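Local coordinates for cobalamin biosynthesis protein CobN (Mycobacterium tuberculosis, PDB 7C6O) that is the large, probably catalytic subunit of cobaltochelatase, the enzyme that inserts cobalt into the corrin ring during cobalamin biosynthesis, at residues Ala861-His874 against Tyr1096-Thr1110. Numbering follows the deposited sequence.
Sequences ALADSLLARYRDEH and YIGDNTRPDAIRTRT
Helix 861-874 approaches strand 1107-1110 most closely at Ser865 and Thr1108, whose CA atoms lie 5.9 Å apart, and the two axes make an angle of 42° in chain direction. Strand 1096-1099 runs antiparallel to 1107-1110, as the backbone bonds joining Ile1097 to Arg1109 and Asp1099 to Arg1107 show, and its axis lies farther from the helix. At the centre, Ser865 OG and Thr1108 OG1 stand 2.7 Å apart in a hydrogen bond whose donor is undecided; the serine hydroxyl reaches the strand because it is anti to its own backbone N (chi1 -178°). Each hydroxyl also holds a water: one connects Thr1108 OG1 to Leu862 O, the other connects Ser865 OG to Ile1106 O. Strand 1107-1110 closes one side of a mixed, largely parallel sheet, and 1094-1099 beside it pairs with 1056-1061, so the helix packs across an antiparallel hairpin at the sheet's margin. Toward the N-terminal end of 861-874, well inside a helix that begins earlier in the chain, the contact turns apolar: Ile1106 spans two residues, its CD1 3.7 Å from Ala861 CB and its CG2 equally near Leu862 CD2. That leucine methyl also lies over Gly1098, 4.1 Å from its CA. At the other end Tyr1096 turns the CD2/CE2 edge of its ring to the helix, with Leu866 O in the ring plane at that edge and Arg869 CG 3.8 Å from CE2 of the tyrosine. Tyr1096 OH ends 3.3 Å from Tyr870 CA. Arg869, bent at chi2, carries its guanidinium past this ring to the strand end, where NH1 makes a weak hydrogen bond to Thr1108 O (3.3 Å, N-H...O 126°) and Thr1110 CG2 covers one face; the charge is met by a salt bridge to Glu1113 in the helix that follows.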
ATOM      1  N   ALA A 861      17.408  11.499 -12.095  1.00 15.76           N
ATOM      2  CA  ALA A 861      18.183  10.569 -12.908  1.00 17.44           C
ATOM      3  C   ALA A 861      17.284   9.785 -13.859  1.00 17.11           C
ATOM      4  O   ALA A 861      17.650   9.557 -15.018  1.00 17.03           O
ATOM      5  CB  ALA A 861      18.981   9.623 -12.010  1.00 16.99           C
ATOM      6  N   LEU A 862      16.105   9.367 -13.390  1.00 16.01           N
ATOM      7  CA  LEU A 862      15.156   8.690 -14.270  1.00 15.36           C
ATOM      8  C   LEU A 862      14.726   9.604 -15.412  1.00 14.60           C
ATOM      9  O   LEU A 862      14.705   9.193 -16.577  1.00 17.08           O
ATOM     10  CB  LEU A 862      13.939   8.215 -13.469  1.00 16.12           C
ATOM     11  CG  LEU A 862      14.131   6.974 -12.593  1.00 16.62           C
ATOM     12  CD1 LEU A 862      13.036   6.879 -11.541  1.00 15.17           C
ATOM     13  CD2 LEU A 862      14.154   5.711 -13.452  1.00 18.29           C
ATOM     14  N   ALA A 863      14.378  10.853 -15.092  1.00 15.05           N
ATOM     15  CA  ALA A 863      14.001  11.813 -16.125  1.00 14.37           C
ATOM     16  C   ALA A 863      15.144  12.043 -17.107  1.00 14.53           C
ATOM     17  O   ALA A 863      14.954  11.970 -18.326  1.00 14.49           O
ATOM     18  CB  ALA A 863      13.568  13.131 -15.483  1.00 14.45           C
ATOM     19  N   ASP A 864      16.343  12.326 -16.589  1.00 19.90           N
ATOM     20  CA  ASP A 864      17.484  12.582 -17.466  1.00 21.17           C
ATOM     21  C   ASP A 864      17.791  11.377 -18.344  1.00 20.47           C
ATOM     22  O   ASP A 864      18.104  11.528 -19.531  1.00 18.82           O
ATOM     23  CB  ASP A 864      18.712  12.956 -16.637  1.00 20.42           C
ATOM     24  CG  ASP A 864      18.616  14.346 -16.041  1.00 25.22           C
ATOM     25  OD1 ASP A 864      17.697  15.102 -16.427  1.00 24.97           O
ATOM     26  OD2 ASP A 864      19.461  14.679 -15.184  1.00 28.77           O
ATOM     27  N   SER A 865      17.701  10.170 -17.776  1.00 16.65           N
ATOM     28  CA  SER A 865      18.030   8.963 -18.525  1.00 17.81           C
ATOM     29  C   SER A 865      17.003   8.694 -19.618  1.00 18.65           C
ATOM     30  O   SER A 865      17.363   8.291 -20.731  1.00 16.84           O
ATOM     31  CB  SER A 865      18.130   7.775 -17.565  1.00 17.62           C
ATOM     32  OG  SER A 865      18.495   6.587 -18.239  1.00 19.82           O
ATOM     33  N   LEU A 866      15.721   8.912 -19.318  1.00 18.45           N
ATOM     34  CA  LEU A 866      14.676   8.734 -20.322  1.00 16.18           C
ATOM     35  C   LEU A 866      14.852   9.716 -21.475  1.00 14.93           C
ATOM     36  O   LEU A 866      14.741   9.341 -22.647  1.00 16.58           O
ATOM     37  CB  LEU A 866      13.299   8.897 -19.672  1.00 15.98           C
ATOM     38  CG  LEU A 866      12.027   8.809 -20.526  1.00 21.55           C
ATOM     39  CD1 LEU A 866      10.869   8.329 -19.666  1.00 19.16           C
ATOM     40  CD2 LEU A 866      11.669  10.147 -21.161  1.00 25.24           C
ATOM     41  N   LEU A 867      15.117  10.984 -21.156  1.00 16.93           N
ATOM     42  CA  LEU A 867      15.259  11.989 -22.206  1.00 19.55           C
ATOM     43  C   LEU A 867      16.492  11.727 -23.061  1.00 23.32           C
ATOM     44  O   LEU A 867      16.442  11.871 -24.289  1.00 22.48           O
ATOM     45  CB  LEU A 867      15.311  13.386 -21.589  1.00 19.04           C
ATOM     46  CG  LEU A 867      14.043  13.811 -20.841  1.00 18.57           C
ATOM     47  CD1 LEU A 867      14.227  15.161 -20.182  1.00 17.45           C
ATOM     48  CD2 LEU A 867      12.846  13.835 -21.778  1.00 17.94           C
ATOM     49  N   ALA A 868      17.605  11.337 -22.433  1.00 22.88           N
ATOM     50  CA  ALA A 868      18.812  11.031 -23.194  1.00 24.56           C
ATOM     51  C   ALA A 868      18.577   9.883 -24.168  1.00 22.55           C
ATOM     52  O   ALA A 868      19.015   9.939 -25.322  1.00 25.71           O
ATOM     53  CB  ALA A 868      19.964  10.700 -22.243  1.00 23.26           C
ATOM     54  N   ARG A 869      17.881   8.834 -23.722  1.00 21.12           N
ATOM     55  CA  ARG A 869      17.608   7.698 -24.596  1.00 20.76           C
ATOM     56  C   ARG A 869      16.757   8.118 -25.787  1.00 21.21           C
ATOM     57  O   ARG A 869      17.052   7.763 -26.934  1.00 20.02           O
ATOM     58  CB  ARG A 869      16.919   6.581 -23.811  1.00 21.45           C
ATOM     59  CG  ARG A 869      16.659   5.318 -24.624  1.00 25.30           C
ATOM     60  CD  ARG A 869      17.965   4.659 -25.055  1.00 29.50           C
ATOM     61  NE  ARG A 869      17.753   3.545 -25.976  1.00 32.98           N
ATOM     62  CZ  ARG A 869      17.778   2.262 -25.625  1.00 33.76           C
ATOM     63  NH1 ARG A 869      18.007   1.917 -24.365  1.00 31.73           N
ATOM     64  NH2 ARG A 869      17.579   1.322 -26.538  1.00 36.98           N
ATOM     65  N   TYR A 870      15.691   8.881 -25.533  1.00 19.03           N
ATOM     66  CA  TYR A 870      14.800   9.286 -26.616  1.00 21.21           C
ATOM     67  C   TYR A 870      15.523  10.180 -27.614  1.00 21.33           C
ATOM     68  O   TYR A 870      15.422   9.982 -28.831  1.00 25.24           O
ATOM     69  CB  TYR A 870      13.572   9.998 -26.052  1.00 20.87           C
ATOM     70  CG  TYR A 870      12.498  10.240 -27.086  1.00 22.53           C
ATOM     71  CD1 TYR A 870      12.488  11.396 -27.858  1.00 22.62           C
ATOM     72  CD2 TYR A 870      11.503   9.299 -27.307  1.00 22.36           C
ATOM     73  CE1 TYR A 870      11.507  11.613 -28.809  1.00 23.89           C
ATOM     74  CE2 TYR A 870      10.516   9.509 -28.248  1.00 24.07           C
ATOM     75  CZ  TYR A 870      10.525  10.665 -28.999  1.00 24.17           C
ATOM     76  OH  TYR A 870       9.543  10.869 -29.938  1.00 26.31           O
ATOM     77  N   ARG A 871      16.258  11.175 -27.115  1.00 23.01           N
ATOM     78  CA  ARG A 871      16.953  12.098 -28.005  1.00 25.54           C
ATOM     79  C   ARG A 871      18.044  11.385 -28.795  1.00 29.31           C
ATOM     80  O   ARG A 871      18.280  11.708 -29.966  1.00 28.32           O
ATOM     81  CB  ARG A 871      17.524  13.264 -27.196  1.00 27.43           C
ATOM     82  CG  ARG A 871      18.068  14.406 -28.039  0.62 32.94           C
ATOM     83  CD  ARG A 871      18.211  15.682 -27.220  1.00 36.66           C
ATOM     84  NE  ARG A 871      18.943  16.717 -27.945  0.86 41.64           N
ATOM     85  CZ  ARG A 871      18.385  17.583 -28.785  0.54 46.64           C
ATOM     86  NH1 ARG A 871      17.079  17.546 -29.014  0.91 47.74           N
ATOM     87  NH2 ARG A 871      19.135  18.488 -29.399  0.83 49.52           N
ATOM     88  N   ASP A 872      18.704  10.397 -28.181  1.00 31.88           N
ATOM     89  CA  ASP A 872      19.705   9.614 -28.901  1.00 37.32           C
ATOM     90  C   ASP A 872      19.089   8.881 -30.087  1.00 38.17           C
ATOM     91  O   ASP A 872      19.720   8.754 -31.143  1.00 39.45           O
ATOM     92  CB  ASP A 872      20.376   8.614 -27.958  1.00 41.57           C
ATOM     93  CG  ASP A 872      21.434   9.254 -27.081  1.00 47.98           C
ATOM     94  OD1 ASP A 872      21.737  10.450 -27.279  1.00 50.20           O
ATOM     95  OD2 ASP A 872      21.962   8.557 -26.190  1.00 50.61           O
ATOM     96  N   GLU A 873      17.861   8.390 -29.933  1.00 38.67           N
ATOM     97  CA  GLU A 873      17.220   7.624 -30.994  1.00 41.61           C
ATOM     98  C   GLU A 873      16.517   8.497 -32.026  1.00 41.13           C
ATOM     99  O   GLU A 873      16.502   8.144 -33.211  1.00 42.53           O
ATOM    100  CB  GLU A 873      16.211   6.636 -30.397  1.00 47.42           C
ATOM    101  CG  GLU A 873      15.522   5.765 -31.437  1.00 56.27           C
ATOM    102  CD  GLU A 873      15.087   4.421 -30.889  1.00 64.64           C
ATOM    103  OE1 GLU A 873      15.355   4.145 -29.701  1.00 67.29           O
ATOM    104  OE2 GLU A 873      14.479   3.638 -31.653  1.00 67.33           O
ATOM    105  N   HIS A 874      15.950   9.633 -31.616  1.00 37.51           N
ATOM    106  CA  HIS A 874      15.122  10.435 -32.505  1.00 35.85           C
ATOM    107  C   HIS A 874      15.681  11.817 -32.817  1.00 35.18           C
ATOM    108  O   HIS A 874      15.112  12.512 -33.666  1.00 36.86           O
ATOM    109  CB  HIS A 874      13.710  10.588 -31.917  1.00 35.69           C
ATOM    110  CG  HIS A 874      13.047   9.282 -31.608  1.00 37.19           C
ATOM    111  ND1 HIS A 874      12.962   8.774 -30.329  1.00 36.39           N
ATOM    112  CD2 HIS A 874      12.457   8.369 -32.415  1.00 38.04           C
ATOM    113  CE1 HIS A 874      12.338   7.610 -30.360  1.00 37.02           C
ATOM    114  NE2 HIS A 874      12.022   7.341 -31.613  1.00 37.67           N
ATOM    115  N   TYR A1096       9.370   2.626 -22.928  1.00 14.26           N
ATOM    116  CA  TYR A1096      10.608   2.525 -22.170  1.00 15.74           C
ATOM    117  C   TYR A1096      10.347   1.942 -20.789  1.00 15.37           C
ATOM    118  O   TYR A1096       9.276   2.132 -20.206  1.00 12.52           O
ATOM    119  CB  TYR A1096      11.281   3.891 -21.995  1.00 13.22           C
ATOM    120  CG  TYR A1096      11.881   4.496 -23.244  1.00 11.40           C
ATOM    121  CD1 TYR A1096      11.861   3.822 -24.457  1.00 13.32           C
ATOM    122  CD2 TYR A1096      12.481   5.750 -23.199  1.00 15.06           C
ATOM    123  CE1 TYR A1096      12.416   4.384 -25.596  1.00 16.13           C
ATOM    124  CE2 TYR A1096      13.034   6.320 -24.331  1.00 16.91           C
ATOM    125  CZ  TYR A1096      13.000   5.634 -25.524  1.00 18.59           C
ATOM    126  OH  TYR A1096      13.554   6.207 -26.647  1.00 21.44           O
ATOM    127  N   ILE A1097      11.356   1.251 -20.267  1.00 16.18           N
ATOM    128  CA  ILE A1097      11.389   0.784 -18.886  1.00 14.90           C
ATOM    129  C   ILE A1097      12.480   1.565 -18.166  1.00 14.33           C
ATOM    130  O   ILE A1097      13.645   1.538 -18.578  1.00 15.79           O
ATOM    131  CB  ILE A1097      11.655  -0.727 -18.799  1.00 14.59           C
ATOM    132  CG1 ILE A1097      10.449  -1.524 -19.302  1.00 14.69           C
ATOM    133  CG2 ILE A1097      12.022  -1.128 -17.375  1.00 15.57           C
ATOM    134  CD1 ILE A1097       9.228  -1.403 -18.422  1.00 15.03           C
ATOM    135  N   GLY A1098      12.107   2.266 -17.100  1.00 12.33           N
ATOM    136  CA  GLY A1098      13.100   2.895 -16.252  1.00 12.79           C
ATOM    137  C   GLY A1098      13.524   1.956 -15.142  1.00 16.67           C
ATOM    138  O   GLY A1098      12.691   1.529 -14.339  1.00 16.75           O
ATOM    139  N   ASP A1099      14.807   1.611 -15.084  1.00 15.61           N
ATOM    140  CA  ASP A1099      15.314   0.652 -14.106  1.00 14.83           C
ATOM    141  C   ASP A1099      15.845   1.429 -12.906  1.00 14.66           C
ATOM    142  O   ASP A1099      16.959   1.957 -12.939  1.00 19.20           O
ATOM    143  CB  ASP A1099      16.391  -0.236 -14.727  1.00 13.86           C
ATOM    144  CG  ASP A1099      16.832  -1.365 -13.802  1.00 17.13           C
ATOM    145  OD1 ASP A1099      16.436  -1.375 -12.617  1.00 18.30           O
ATOM    146  OD2 ASP A1099      17.581  -2.252 -14.269  1.00 16.83           O
ATOM    147  N   ASN A1100      15.048   1.490 -11.839  1.00 14.38           N
ATOM    148  CA  ASN A1100      15.488   2.070 -10.576  1.00 14.11           C
ATOM    149  C   ASN A1100      15.574   1.009  -9.480  1.00 15.97           C
ATOM    150  O   ASN A1100      15.294   1.275  -8.310  1.00 15.29           O
ATOM    151  CB  ASN A1100      14.590   3.237 -10.152  1.00 13.12           C
ATOM    152  CG  ASN A1100      13.121   2.853 -10.009  1.00 14.97           C
ATOM    153  OD1 ASN A1100      12.620   1.969 -10.702  1.00 12.64           O
ATOM    154  ND2 ASN A1100      12.416   3.551  -9.120  1.00 13.86           N
ATOM    155  N   THR A1101      15.969  -0.212  -9.853  1.00 16.74           N
ATOM    156  CA  THR A1101      16.301  -1.214  -8.845  1.00 16.31           C
ATOM    157  C   THR A1101      17.574  -0.839  -8.098  1.00 19.95           C
ATOM    158  O   THR A1101      17.751  -1.227  -6.938  1.00 22.08           O
ATOM    159  CB  THR A1101      16.462  -2.596  -9.484  1.00 18.20           C
ATOM    160  OG1 THR A1101      17.456  -2.541 -10.519  1.00 15.04           O
ATOM    161  CG2 THR A1101      15.140  -3.077 -10.066  1.00 19.63           C
ATOM    162  N   ARG A1102      18.461  -0.089  -8.745  1.00 17.01           N
ATOM    163  CA  ARG A1102      19.699   0.399  -8.138  1.00 21.57           C
ATOM    164  C   ARG A1102      19.715   1.916  -8.248  1.00 23.89           C
ATOM    165  O   ARG A1102      20.016   2.459  -9.327  1.00 26.28           O
ATOM    166  CB  ARG A1102      20.920  -0.211  -8.824  1.00 25.13           C
ATOM    167  CG  ARG A1102      20.999  -1.727  -8.698  1.00 29.13           C
ATOM    168  CD  ARG A1102      21.740  -2.355  -9.876  1.00 33.16           C
ATOM    169  NE  ARG A1102      23.094  -1.830 -10.030  1.00 35.97           N
ATOM    170  CZ  ARG A1102      23.950  -2.238 -10.962  1.00 36.86           C
ATOM    171  NH1 ARG A1102      23.597  -3.178 -11.828  1.00 37.74           N
ATOM    172  NH2 ARG A1102      25.163  -1.706 -11.029  1.00 35.21           N
ATOM    173  N   PRO A1103      19.387   2.642  -7.176  1.00 25.58           N
ATOM    174  CA  PRO A1103      19.305   4.109  -7.276  1.00 25.33           C
ATOM    175  C   PRO A1103      20.609   4.775  -7.680  1.00 28.28           C
ATOM    176  O   PRO A1103      20.573   5.895  -8.203  1.00 27.63           O
ATOM    177  CB  PRO A1103      18.878   4.534  -5.864  1.00 28.34           C
ATOM    178  CG  PRO A1103      18.248   3.319  -5.268  1.00 26.38           C
ATOM    179  CD  PRO A1103      18.981   2.149  -5.849  1.00 23.92           C
ATOM    180  N   ASP A1104      21.752   4.132  -7.456  1.00 30.73           N
ATOM    181  CA  ASP A1104      23.041   4.677  -7.855  1.00 32.96           C
ATOM    182  C   ASP A1104      23.472   4.218  -9.243  1.00 30.63           C
ATOM    183  O   ASP A1104      24.599   4.505  -9.656  1.00 33.00           O
ATOM    184  CB  ASP A1104      24.113   4.311  -6.823  1.00 34.75           C
ATOM    185  CG  ASP A1104      24.069   2.848  -6.425  0.38 37.66           C
ATOM    186  OD1 ASP A1104      23.219   2.103  -6.960  0.57 38.55           O
ATOM    187  OD2 ASP A1104      24.883   2.445  -5.568  0.82 39.44           O
ATOM    188  N   ALA A1105      22.606   3.518  -9.967  1.00 26.91           N
ATOM    189  CA  ALA A1105      22.883   3.088 -11.329  1.00 27.93           C
ATOM    190  C   ALA A1105      21.570   3.045 -12.107  1.00 24.85           C
ATOM    191  O   ALA A1105      21.141   2.013 -12.616  1.00 23.74           O
ATOM    192  CB  ALA A1105      23.596   1.737 -11.338  1.00 30.71           C
ATOM    193  N   ILE A1106      20.901   4.193 -12.212  1.00 23.59           N
ATOM    194  CA  ILE A1106      19.630   4.248 -12.919  1.00 22.10           C
ATOM    195  C   ILE A1106      19.879   4.162 -14.419  1.00 19.22           C
ATOM    196  O   ILE A1106      20.741   4.862 -14.964  1.00 18.96           O
ATOM    197  CB  ILE A1106      18.858   5.519 -12.536  1.00 25.56           C
ATOM    198  CG1 ILE A1106      18.219   5.332 -11.158  1.00 29.88           C
ATOM    199  CG2 ILE A1106      17.801   5.852 -13.578  1.00 23.28           C
ATOM    200  CD1 ILE A1106      17.501   6.540 -10.655  1.00 34.84           C
ATOM    201  N   ARG A1107      19.138   3.280 -15.086  1.00 17.32           N
ATOM    202  CA  ARG A1107      19.282   3.037 -16.513  1.00 21.14           C
ATOM    203  C   ARG A1107      17.905   2.997 -17.163  1.00 22.42           C
ATOM    204  O   ARG A1107      16.904   2.682 -16.514  1.00 22.33           O
ATOM    205  CB  ARG A1107      20.021   1.715 -16.786  1.00 24.27           C
ATOM    206  CG  ARG A1107      21.464   1.688 -16.306  1.00 29.69           C
ATOM    207  CD  ARG A1107      21.858   0.287 -15.861  1.00 33.97           C
ATOM    208  NE  ARG A1107      21.143  -0.107 -14.648  1.00 39.06           N
ATOM    209  CZ  ARG A1107      21.002  -1.363 -14.232  1.00 38.56           C
ATOM    210  NH1 ARG A1107      21.522  -2.360 -14.936  1.00 39.82           N
ATOM    211  NH2 ARG A1107      20.335  -1.622 -13.113  1.00 34.72           N
ATOM    212  N   THR A1108      17.867   3.321 -18.451  1.00 18.73           N
ATOM    213  CA  THR A1108      16.651   3.262 -19.247  1.00 16.89           C
ATOM    214  C   THR A1108      16.871   2.315 -20.417  1.00 22.58           C
ATOM    215  O   THR A1108      17.921   2.348 -21.066  1.00 25.55           O
ATOM    216  CB  THR A1108      16.251   4.655 -19.762  1.00 20.42           C
ATOM    217  OG1 THR A1108      16.017   5.527 -18.649  1.00 20.69           O
ATOM    218  CG2 THR A1108      14.986   4.584 -20.611  1.00 18.68           C
ATOM    219  N   ARG A1109      15.889   1.457 -20.670  1.00 17.00           N
ATOM    220  CA  ARG A1109      15.929   0.582 -21.830  1.00 20.08           C
ATOM    221  C   ARG A1109      14.535   0.510 -22.432  1.00 17.36           C
ATOM    222  O   ARG A1109      13.547   0.903 -21.807  1.00 17.43           O
ATOM    223  CB  ARG A1109      16.454  -0.816 -21.466  1.00 22.92           C
ATOM    224  CG  ARG A1109      15.628  -1.565 -20.442  1.00 23.62           C
ATOM    225  CD  ARG A1109      16.344  -2.847 -20.016  1.00 27.37           C
ATOM    226  NE  ARG A1109      17.539  -2.568 -19.227  1.00 26.27           N
ATOM    227  CZ  ARG A1109      17.587  -2.605 -17.897  1.00 25.27           C
ATOM    228  NH1 ARG A1109      16.508  -2.923 -17.195  1.00 20.24           N
ATOM    229  NH2 ARG A1109      18.720  -2.328 -17.267  1.00 27.17           N
ATOM    230  N   THR A1110      14.465   0.028 -23.670  1.00 17.35           N
ATOM    231  CA  THR A1110      13.169  -0.121 -24.308  1.00 17.12           C
ATOM    232  C   THR A1110      12.429  -1.318 -23.719  1.00 15.71           C
ATOM    233  O   THR A1110      13.018  -2.197 -23.081  1.00 14.91           O
ATOM    234  CB  THR A1110      13.314  -0.289 -25.822  1.00 17.53           C
ATOM    235  OG1 THR A1110      13.922  -1.554 -26.115  1.00 14.83           O
ATOM    236  CG2 THR A1110      14.172   0.830 -26.409  1.00 18.34           C
TER
HETATM  237  O   HOH W   1      13.993   6.409 -17.018  1.00 14.38           O
HETATM  238  O   HOH W   2      21.090   6.331 -17.698  1.00 34.26           O